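Local coordinates for protein 2-C-methyl-D-erythritol 4-phosphate cytidylyltransferase (Neisseria gonorrhoeae, PDB 1VGW) that probably catalyses the transfer of a cytidylyl group from CTP to 2-C-methyl-D-erythritol 4-phosphate, a step of isoprenoid biosynthesis by the DXP pathway, at residues B[77-82]-B[88-93]; B[101-106]-B[177-182]. One frame throughout, in Å; residues are numbered along the deposited sequence.

Contact 1 of 2, residues B[77-82]-B[88-93]; sequences WKNGGQ and VRNGVA
Asn79, on the loop between strand 75-77 and helix 84-98, faces Asn90 of that helix, and their CA atoms, 6.9 Å apart, mark the closest backbone approach. From the helix, the Asn90 amide stretches to the loop and gives a hydrogen bond of 2.8 Å from ND2 to the backbone O of Asn79. The N-H points at its acceptor with moderate bending (157°), and the acceptor lies near the Asn90 amide plane, although the donor is tilted from the plane of the carbonyl it meets. CG of Asn90, anti to its carbonyl carbon, points the amide at the loop, ND2 foremost. Asn79 sends its own amide the other way. Its CG lies between the backbone N and carbonyl carbon (chi1 56°), and ND2 comes to 3.2 Å from CB of Asn90; the two side chains run past one another in opposite directions, amide planes 35° apart. Beyond this pair, Gly91 brings bare backbone to the loop: the six-membered ring of Trp77 turns its edge to the helix, with CZ3 3.7 Å from Gly91 O and the oxygen close to the ring plane. Lys94 forms a cation-pi contact with the same indole. Val88 and Val92 of the same helix pack on Pro12 and Leu10 of strand 7-12. The contact sits at the start of a beta-alpha crossover, where strand 75-77 passes into helix 84-98 on the way to strand 106-109. Its chemistry is mostly polar and uncharged: a helix side chain supplies the donor for a loop carbonyl, fixing the loop to the second turn of the helix that follows it, while the indole adds an apolar edge beside it.

Contact 2 of 2, residues B[101-106]-B[177-182]; sequences AAETDN and LHRALA
The turn whose Glu103 meets Arg179 is braced by a 2.7 Å hydrogen bond from Ala102 N to Asp105 OD2, almost straight at 173°. The oxygen is met on its anti side, with the donor 34° out of the carboxylate plane. A second bond runs back, from Asp105 N to Ala102 O at 3.0 Å, and closes a type I beta turn. Asp105 OD1 in turn accepts from Lys6 N, so the buried carboxylate is gripped by two backbone N-H groups. This turn ends the link from helix 84-98 to strand 106-109, completing a beta-alpha-beta crossover in the central sheet of a GT-A-like nucleotidyltransferase fold. Helix 174-180, which carries Arg179, follows strand 169-173, the antiparallel neighbour of strand 106-109. The turn and the start of this helix are also tied by backbone bonds, Glu103 with Gly175 and Asp105 with Ala174. At the exposed corner of the turn, Glu103 reaches over to the helix. Its chain bends at chi2 (-100°), which swings the carboxylate across to the arginine, where OE2 comes 3.4 Å from NH1 of Arg179. The Arg179 chain folds at chi2 and chi3, and the two side chains cross at about a right angle, carboxylate perpendicular to guanidinium. OE2 stands well out of the guanidinium plane, and no N-H points at it; attraction between charges alone makes this salt bridge. NE of Arg179 makes a weak hydrogen bond to Gly175 O, one turn back. His178 turns its CB toward the turn, yet its NE2 remains 6.8 Å from Glu103 OE1, not in contact. Arg179 also touches a crystal neighbour, which may influence its pose.

Overall arrangement
Both contacts lie on the surface, with their centres about 14 Å apart, and helix 84-98 connects them: contact 1 holds its early turns to the loop before it, while contact 2 involves the turn after it and helix 174-180. The elements also meet directly, for Val92 CG2 packs 4.0 Å from Leu177 CD2 and Val88 CG1 lies 3.8 Å from Leu181 CD1. Contact 1 buries more surface and uses a neutral amide-to-carbonyl hydrogen bond beside an indole. Contact 2, whose two touching side chains are both exposed, relies on a charge pair without a directed bond. Neither adjoins the predicted catalytic or substrate-positioning residues.

Contact 1 of 2, residues B[77-82]-B[88-93]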
ATOM      1  N   TRP B  77      31.117   4.982   1.134  1.00 38.81           N
ATOM      2  CA  TRP B  77      32.053   3.870   0.900  1.00 40.80           C
ATOM      3  C   TRP B  77      31.823   3.208  -0.448  1.00 41.14           C
ATOM      4  O   TRP B  77      30.676   3.021  -0.888  1.00 39.76           O
ATOM      5  CB  TRP B  77      31.907   2.815   2.019  1.00 41.89           C
ATOM      6  CG  TRP B  77      32.393   3.278   3.365  1.00 44.73           C
ATOM      7  CD1 TRP B  77      33.193   4.372   3.627  1.00 39.85           C
ATOM      8  CD2 TRP B  77      32.155   2.624   4.618  1.00 42.81           C
ATOM      9  NE1 TRP B  77      33.435   4.435   4.967  1.00 46.56           N
ATOM     10  CE2 TRP B  77      32.824   3.379   5.608  1.00 44.62           C
ATOM     11  CE3 TRP B  77      31.468   1.473   4.999  1.00 41.08           C
ATOM     12  CZ2 TRP B  77      32.789   3.049   6.966  1.00 42.80           C
ATOM     13  CZ3 TRP B  77      31.419   1.151   6.353  1.00 43.45           C
ATOM     14  CH2 TRP B  77      32.081   1.928   7.320  1.00 40.84           C
ATOM     15  N   LYS B  78      32.890   2.756  -1.098  1.00 42.28           N
ATOM     16  CA  LYS B  78      32.709   2.165  -2.434  1.00 47.29           C
ATOM     17  C   LYS B  78      32.972   0.682  -2.468  1.00 48.09           C
ATOM     18  O   LYS B  78      33.785   0.175  -3.238  1.00 49.72           O
ATOM     19  CB  LYS B  78      33.563   2.912  -3.477  1.00 47.88           C
ATOM     20  CG  LYS B  78      33.188   4.393  -3.572  1.00 46.35           C
ATOM     21  CD  LYS B  78      33.994   5.101  -4.632  1.00 49.53           C
ATOM     22  CE  LYS B  78      33.624   6.574  -4.715  1.00 51.90           C
ATOM     23  NZ  LYS B  78      34.575   7.306  -5.590  1.00 56.79           N
ATOM     24  N   ASN B  79      32.254  -0.061  -1.628  1.00 48.32           N
ATOM     25  CA  ASN B  79      32.421  -1.499  -1.583  1.00 49.21           C
ATOM     26  C   ASN B  79      31.051  -2.170  -1.668  1.00 49.14           C
ATOM     27  O   ASN B  79      30.751  -3.093  -0.926  1.00 48.26           O
ATOM     28  CB  ASN B  79      33.182  -1.973  -0.352  1.00 53.87           C
ATOM     29  CG  ASN B  79      32.512  -1.484   0.927  1.00 53.59           C
ATOM     30  OD1 ASN B  79      32.526  -0.286   1.171  1.00 53.08           O
ATOM     31  ND2 ASN B  79      31.917  -2.376   1.692  1.00 55.52           N
ATOM     32  N   GLY B  80      30.282  -1.677  -2.631  1.00 48.99           N
ATOM     33  CA  GLY B  80      28.973  -2.234  -2.926  1.00 50.98           C
ATOM     34  C   GLY B  80      29.171  -3.682  -3.421  1.00 52.52           C
ATOM     35  O   GLY B  80      30.280  -4.045  -3.802  1.00 51.97           O
ATOM     36  N   GLY B  81      28.110  -4.476  -3.340  1.00 52.52           N
ATOM     37  CA  GLY B  81      28.221  -5.868  -3.770  1.00 54.06           C
ATOM     38  C   GLY B  81      27.540  -6.023  -5.141  1.00 55.98           C
ATOM     39  O   GLY B  81      27.237  -5.035  -5.806  1.00 54.57           O
ATOM     40  N   GLN B  82      27.305  -7.285  -5.497  1.00 55.83           N
ATOM     41  CA  GLN B  82      26.636  -7.580  -6.755  1.00 57.51           C
ATOM     42  C   GLN B  82      25.130  -7.599  -6.534  1.00 56.58           C
ATOM     43  O   GLN B  82      24.368  -7.651  -7.500  1.00 57.42           O
ATOM     44  CB  GLN B  82      27.153  -8.861  -7.393  1.00 63.13           C
ATOM     45  CG  GLN B  82      28.578  -8.728  -7.926  1.00 67.45           C
ATOM     46  CD  GLN B  82      29.275 -10.037  -8.175  1.00 71.31           C
ATOM     47  OE1 GLN B  82      30.208 -10.127  -9.000  1.00 75.06           O
ATOM     48  NE2 GLN B  82      28.875 -11.099  -7.486  1.00 71.66           N
ATOM     49  N   VAL B  88      24.804  -4.782   1.909  1.00 35.74           N
ATOM     50  CA  VAL B  88      24.496  -4.596   3.321  1.00 36.54           C
ATOM     51  C   VAL B  88      25.529  -5.357   4.179  1.00 36.17           C
ATOM     52  O   VAL B  88      26.103  -4.833   5.118  1.00 34.73           O
ATOM     53  CB  VAL B  88      23.089  -5.047   3.709  1.00 34.32           C
ATOM     54  CG1 VAL B  88      22.979  -5.149   5.229  1.00 39.44           C
ATOM     55  CG2 VAL B  88      22.039  -4.033   3.236  1.00 33.27           C
ATOM     56  N   ARG B  89      25.851  -6.566   3.774  1.00 36.84           N
ATOM     57  CA  ARG B  89      26.816  -7.405   4.491  1.00 39.19           C
ATOM     58  C   ARG B  89      28.164  -6.730   4.589  1.00 40.98           C
ATOM     59  O   ARG B  89      28.783  -6.646   5.666  1.00 41.90           O
ATOM     60  CB  ARG B  89      26.940  -8.739   3.738  1.00 42.94           C
ATOM     61  CG  ARG B  89      26.977  -9.953   4.591  1.00 48.01           C
ATOM     62  CD  ARG B  89      26.357 -11.197   3.976  1.00 47.46           C
ATOM     63  NE  ARG B  89      26.890 -11.435   2.633  1.00 51.49           N
ATOM     64  CZ  ARG B  89      26.109 -11.830   1.624  1.00 54.34           C
ATOM     65  NH1 ARG B  89      24.809 -12.047   1.823  1.00 51.39           N
ATOM     66  NH2 ARG B  89      26.630 -11.964   0.412  1.00 53.95           N
ATOM     67  N   ASN B  90      28.647  -6.155   3.467  1.00 40.01           N
ATOM     68  CA  ASN B  90      29.940  -5.478   3.489  1.00 37.36           C
ATOM     69  C   ASN B  90      29.917  -4.212   4.345  1.00 35.80           C
ATOM     70  O   ASN B  90      30.900  -3.817   4.979  1.00 34.86           O
ATOM     71  CB  ASN B  90      30.371  -5.100   2.075  1.00 38.27           C
ATOM     72  CG  ASN B  90      30.554  -6.189   1.074  1.00 39.24           C
ATOM     73  OD1 ASN B  90      30.753  -7.370   1.317  1.00 35.65           O
ATOM     74  ND2 ASN B  90      30.481  -5.774  -0.228  1.00 42.91           N
ATOM     75  N   GLY B  91      28.825  -3.458   4.302  1.00 34.33           N
ATOM     76  CA  GLY B  91      28.793  -2.216   5.091  1.00 31.91           C
ATOM     77  C   GLY B  91      28.860  -2.558   6.579  1.00 30.51           C
ATOM     78  O   GLY B  91      29.647  -1.970   7.317  1.00 29.72           O
ATOM     79  N   VAL B  92      27.976  -3.435   7.028  1.00 30.27           N
ATOM     80  CA  VAL B  92      27.977  -3.857   8.439  1.00 31.68           C
ATOM     81  C   VAL B  92      29.347  -4.399   8.832  1.00 31.64           C
ATOM     82  O   VAL B  92      29.877  -3.968   9.867  1.00 32.74           O
ATOM     83  CB  VAL B  92      26.902  -4.916   8.721  1.00 35.61           C
ATOM     84  CG1 VAL B  92      26.986  -5.410  10.176  1.00 34.45           C
ATOM     85  CG2 VAL B  92      25.501  -4.396   8.430  1.00 32.59           C
ATOM     86  N   ALA B  93      29.977  -5.256   8.039  1.00 30.89           N
ATOM     87  CA  ALA B  93      31.296  -5.780   8.384  1.00 32.02           C
ATOM     88  C   ALA B  93      32.334  -4.683   8.522  1.00 34.78           C
ATOM     89  O   ALA B  93      33.198  -4.676   9.416  1.00 36.34           O
ATOM     90  CB  ALA B  93      31.797  -6.783   7.358  1.00 26.56           C
TER

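Contact 2 of 2, residues B[101-106]-B[177-182]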
ATOM      1  N   ALA B 101      31.481   1.194  14.758  1.00 32.90           N
ATOM      2  CA  ALA B 101      30.387   0.644  15.509  1.00 32.45           C
ATOM      3  C   ALA B 101      30.875  -0.374  16.563  1.00 32.69           C
ATOM      4  O   ALA B 101      31.737  -1.173  16.207  1.00 33.24           O
ATOM      5  CB  ALA B 101      29.457  -0.220  14.602  1.00 30.61           C
ATOM      6  N   ALA B 102      30.259  -0.373  17.731  1.00 30.67           N
ATOM      7  CA  ALA B 102      30.571  -1.476  18.692  1.00 29.95           C
ATOM      8  C   ALA B 102      29.528  -2.580  18.477  1.00 31.12           C
ATOM      9  O   ALA B 102      28.379  -2.294  18.018  1.00 28.67           O
ATOM     10  CB  ALA B 102      30.441  -0.964  20.120  1.00 25.40           C
ATOM     11  N   GLU B 103      29.810  -3.784  19.005  1.00 29.93           N
ATOM     12  CA  GLU B 103      28.855  -4.888  18.889  1.00 28.28           C
ATOM     13  C   GLU B 103      27.452  -4.487  19.302  1.00 27.63           C
ATOM     14  O   GLU B 103      26.472  -5.019  18.746  1.00 27.47           O
ATOM     15  CB  GLU B 103      29.278  -6.086  19.759  1.00 38.67           C
ATOM     16  CG  GLU B 103      30.391  -6.955  19.225  1.00 41.09           C
ATOM     17  CD  GLU B 103      29.928  -8.229  18.577  1.00 43.55           C
ATOM     18  OE1 GLU B 103      30.574  -8.730  17.612  1.00 50.31           O
ATOM     19  OE2 GLU B 103      28.883  -8.791  18.951  1.00 44.73           O
ATOM     20  N   THR B 104      27.281  -3.646  20.317  1.00 25.86           N
ATOM     21  CA  THR B 104      25.969  -3.273  20.807  1.00 24.69           C
ATOM     22  C   THR B 104      25.343  -2.026  20.258  1.00 24.92           C
ATOM     23  O   THR B 104      24.233  -1.649  20.732  1.00 25.66           O
ATOM     24  CB  THR B 104      26.009  -3.167  22.385  1.00 25.45           C
ATOM     25  OG1 THR B 104      27.195  -2.415  22.717  1.00 28.55           O
ATOM     26  CG2 THR B 104      26.129  -4.542  22.999  1.00 20.66           C
ATOM     27  N   ASP B 105      25.975  -1.261  19.385  1.00 25.53           N
ATOM     28  CA  ASP B 105      25.344  -0.079  18.777  1.00 26.22           C
ATOM     29  C   ASP B 105      24.270  -0.517  17.754  1.00 24.87           C
ATOM     30  O   ASP B 105      24.369  -1.614  17.192  1.00 25.82           O
ATOM     31  CB  ASP B 105      26.413   0.704  17.987  1.00 25.20           C
ATOM     32  CG  ASP B 105      27.367   1.484  18.893  1.00 25.72           C
ATOM     33  OD1 ASP B 105      26.950   2.018  19.923  1.00 29.08           O
ATOM     34  OD2 ASP B 105      28.571   1.557  18.558  1.00 25.83           O
ATOM     35  N   ASN B 106      23.297   0.299  17.459  1.00 24.96           N
ATOM     36  CA  ASN B 106      22.241   0.026  16.508  1.00 27.37           C
ATOM     37  C   ASN B 106      22.565   0.423  15.057  1.00 28.14           C
ATOM     38  O   ASN B 106      23.100   1.519  14.790  1.00 28.97           O
ATOM     39  CB  ASN B 106      20.971   0.781  16.971  1.00 21.76           C
ATOM     40  CG  ASN B 106      20.448   0.344  18.299  1.00 24.99           C
ATOM     41  OD1 ASN B 106      20.339  -0.849  18.602  1.00 24.41           O
ATOM     42  ND2 ASN B 106      20.059   1.280  19.185  1.00 20.54           N
ATOM     43  N   LEU B 177      23.140  -8.393  13.802  1.00 28.89           N
ATOM     44  CA  LEU B 177      22.959  -8.290  12.329  1.00 28.94           C
ATOM     45  C   LEU B 177      24.112  -8.938  11.596  1.00 28.13           C
ATOM     46  O   LEU B 177      23.961  -9.773  10.682  1.00 28.41           O
ATOM     47  CB  LEU B 177      22.848  -6.792  11.955  1.00 26.19           C
ATOM     48  CG  LEU B 177      22.345  -6.410  10.567  1.00 28.54           C
ATOM     49  CD1 LEU B 177      21.033  -7.105  10.212  1.00 20.83           C
ATOM     50  CD2 LEU B 177      22.150  -4.878  10.472  1.00 18.25           C
ATOM     51  N   HIS B 178      25.363  -8.637  11.964  1.00 28.59           N
ATOM     52  CA  HIS B 178      26.493  -9.338  11.315  1.00 30.85           C
ATOM     53  C   HIS B 178      26.323 -10.862  11.431  1.00 33.27           C
ATOM     54  O   HIS B 178      26.518 -11.659  10.507  1.00 33.54           O
ATOM     55  CB  HIS B 178      27.772  -8.917  12.019  1.00 27.52           C
ATOM     56  CG  HIS B 178      29.022  -9.461  11.455  1.00 31.99           C
ATOM     57  ND1 HIS B 178      29.446  -9.227  10.170  1.00 29.99           N
ATOM     58  CD2 HIS B 178      30.002 -10.235  12.038  1.00 36.47           C
ATOM     59  CE1 HIS B 178      30.600  -9.836   9.962  1.00 31.35           C
ATOM     60  NE2 HIS B 178      30.962 -10.466  11.057  1.00 34.15           N
ATOM     61  N   ARG B 179      25.903 -11.326  12.620  1.00 33.74           N
ATOM     62  CA  ARG B 179      25.707 -12.741  12.842  1.00 34.82           C
ATOM     63  C   ARG B 179      24.640 -13.329  11.921  1.00 32.79           C
ATOM     64  O   ARG B 179      24.909 -14.335  11.265  1.00 31.36           O
ATOM     65  CB  ARG B 179      25.316 -12.991  14.320  1.00 39.24           C
ATOM     66  CG  ARG B 179      25.933 -14.218  14.921  1.00 44.94           C
ATOM     67  CD  ARG B 179      27.030 -13.868  15.935  1.00 45.33           C
ATOM     68  NE  ARG B 179      26.734 -12.745  16.754  1.00 45.57           N
ATOM     69  CZ  ARG B 179      27.072 -12.443  17.974  1.00 48.06           C
ATOM     70  NH1 ARG B 179      26.706 -11.309  18.547  1.00 45.64           N
ATOM     71  NH2 ARG B 179      27.778 -13.335  18.680  1.00 58.06           N
ATOM     72  N   ALA B 180      23.451 -12.757  11.887  1.00 31.42           N
ATOM     73  CA  ALA B 180      22.323 -13.254  11.120  1.00 33.42           C
ATOM     74  C   ALA B 180      22.498 -13.291   9.607  1.00 35.65           C
ATOM     75  O   ALA B 180      21.950 -14.180   8.962  1.00 33.73           O
ATOM     76  CB  ALA B 180      21.075 -12.419  11.431  1.00 28.07           C
ATOM     77  N   LEU B 181      23.201 -12.352   8.999  1.00 37.40           N
ATOM     78  CA  LEU B 181      23.432 -12.332   7.571  1.00 39.38           C
ATOM     79  C   LEU B 181      24.670 -13.113   7.160  1.00 44.27           C
ATOM     80  O   LEU B 181      25.000 -13.114   5.955  1.00 45.66           O
ATOM     81  CB  LEU B 181      23.644 -10.876   7.106  1.00 27.88           C
ATOM     82  CG  LEU B 181      22.558  -9.868   7.437  1.00 25.82           C
ATOM     83  CD1 LEU B 181      23.048  -8.475   7.037  1.00 22.30           C
ATOM     84  CD2 LEU B 181      21.230 -10.225   6.750  1.00 17.08           C
ATOM     85  N   ALA B 182      25.416 -13.706   8.087  1.00 47.38           N
ATOM     86  CA  ALA B 182      26.626 -14.435   7.707  1.00 50.66           C
ATOM     87  C   ALA B 182      26.370 -15.838   7.215  1.00 53.30           C
ATOM     88  O   ALA B 182      27.271 -16.392   6.532  1.00 55.77           O
ATOM     89  CB  ALA B 182      27.677 -14.417   8.793  1.00 49.97           C
TER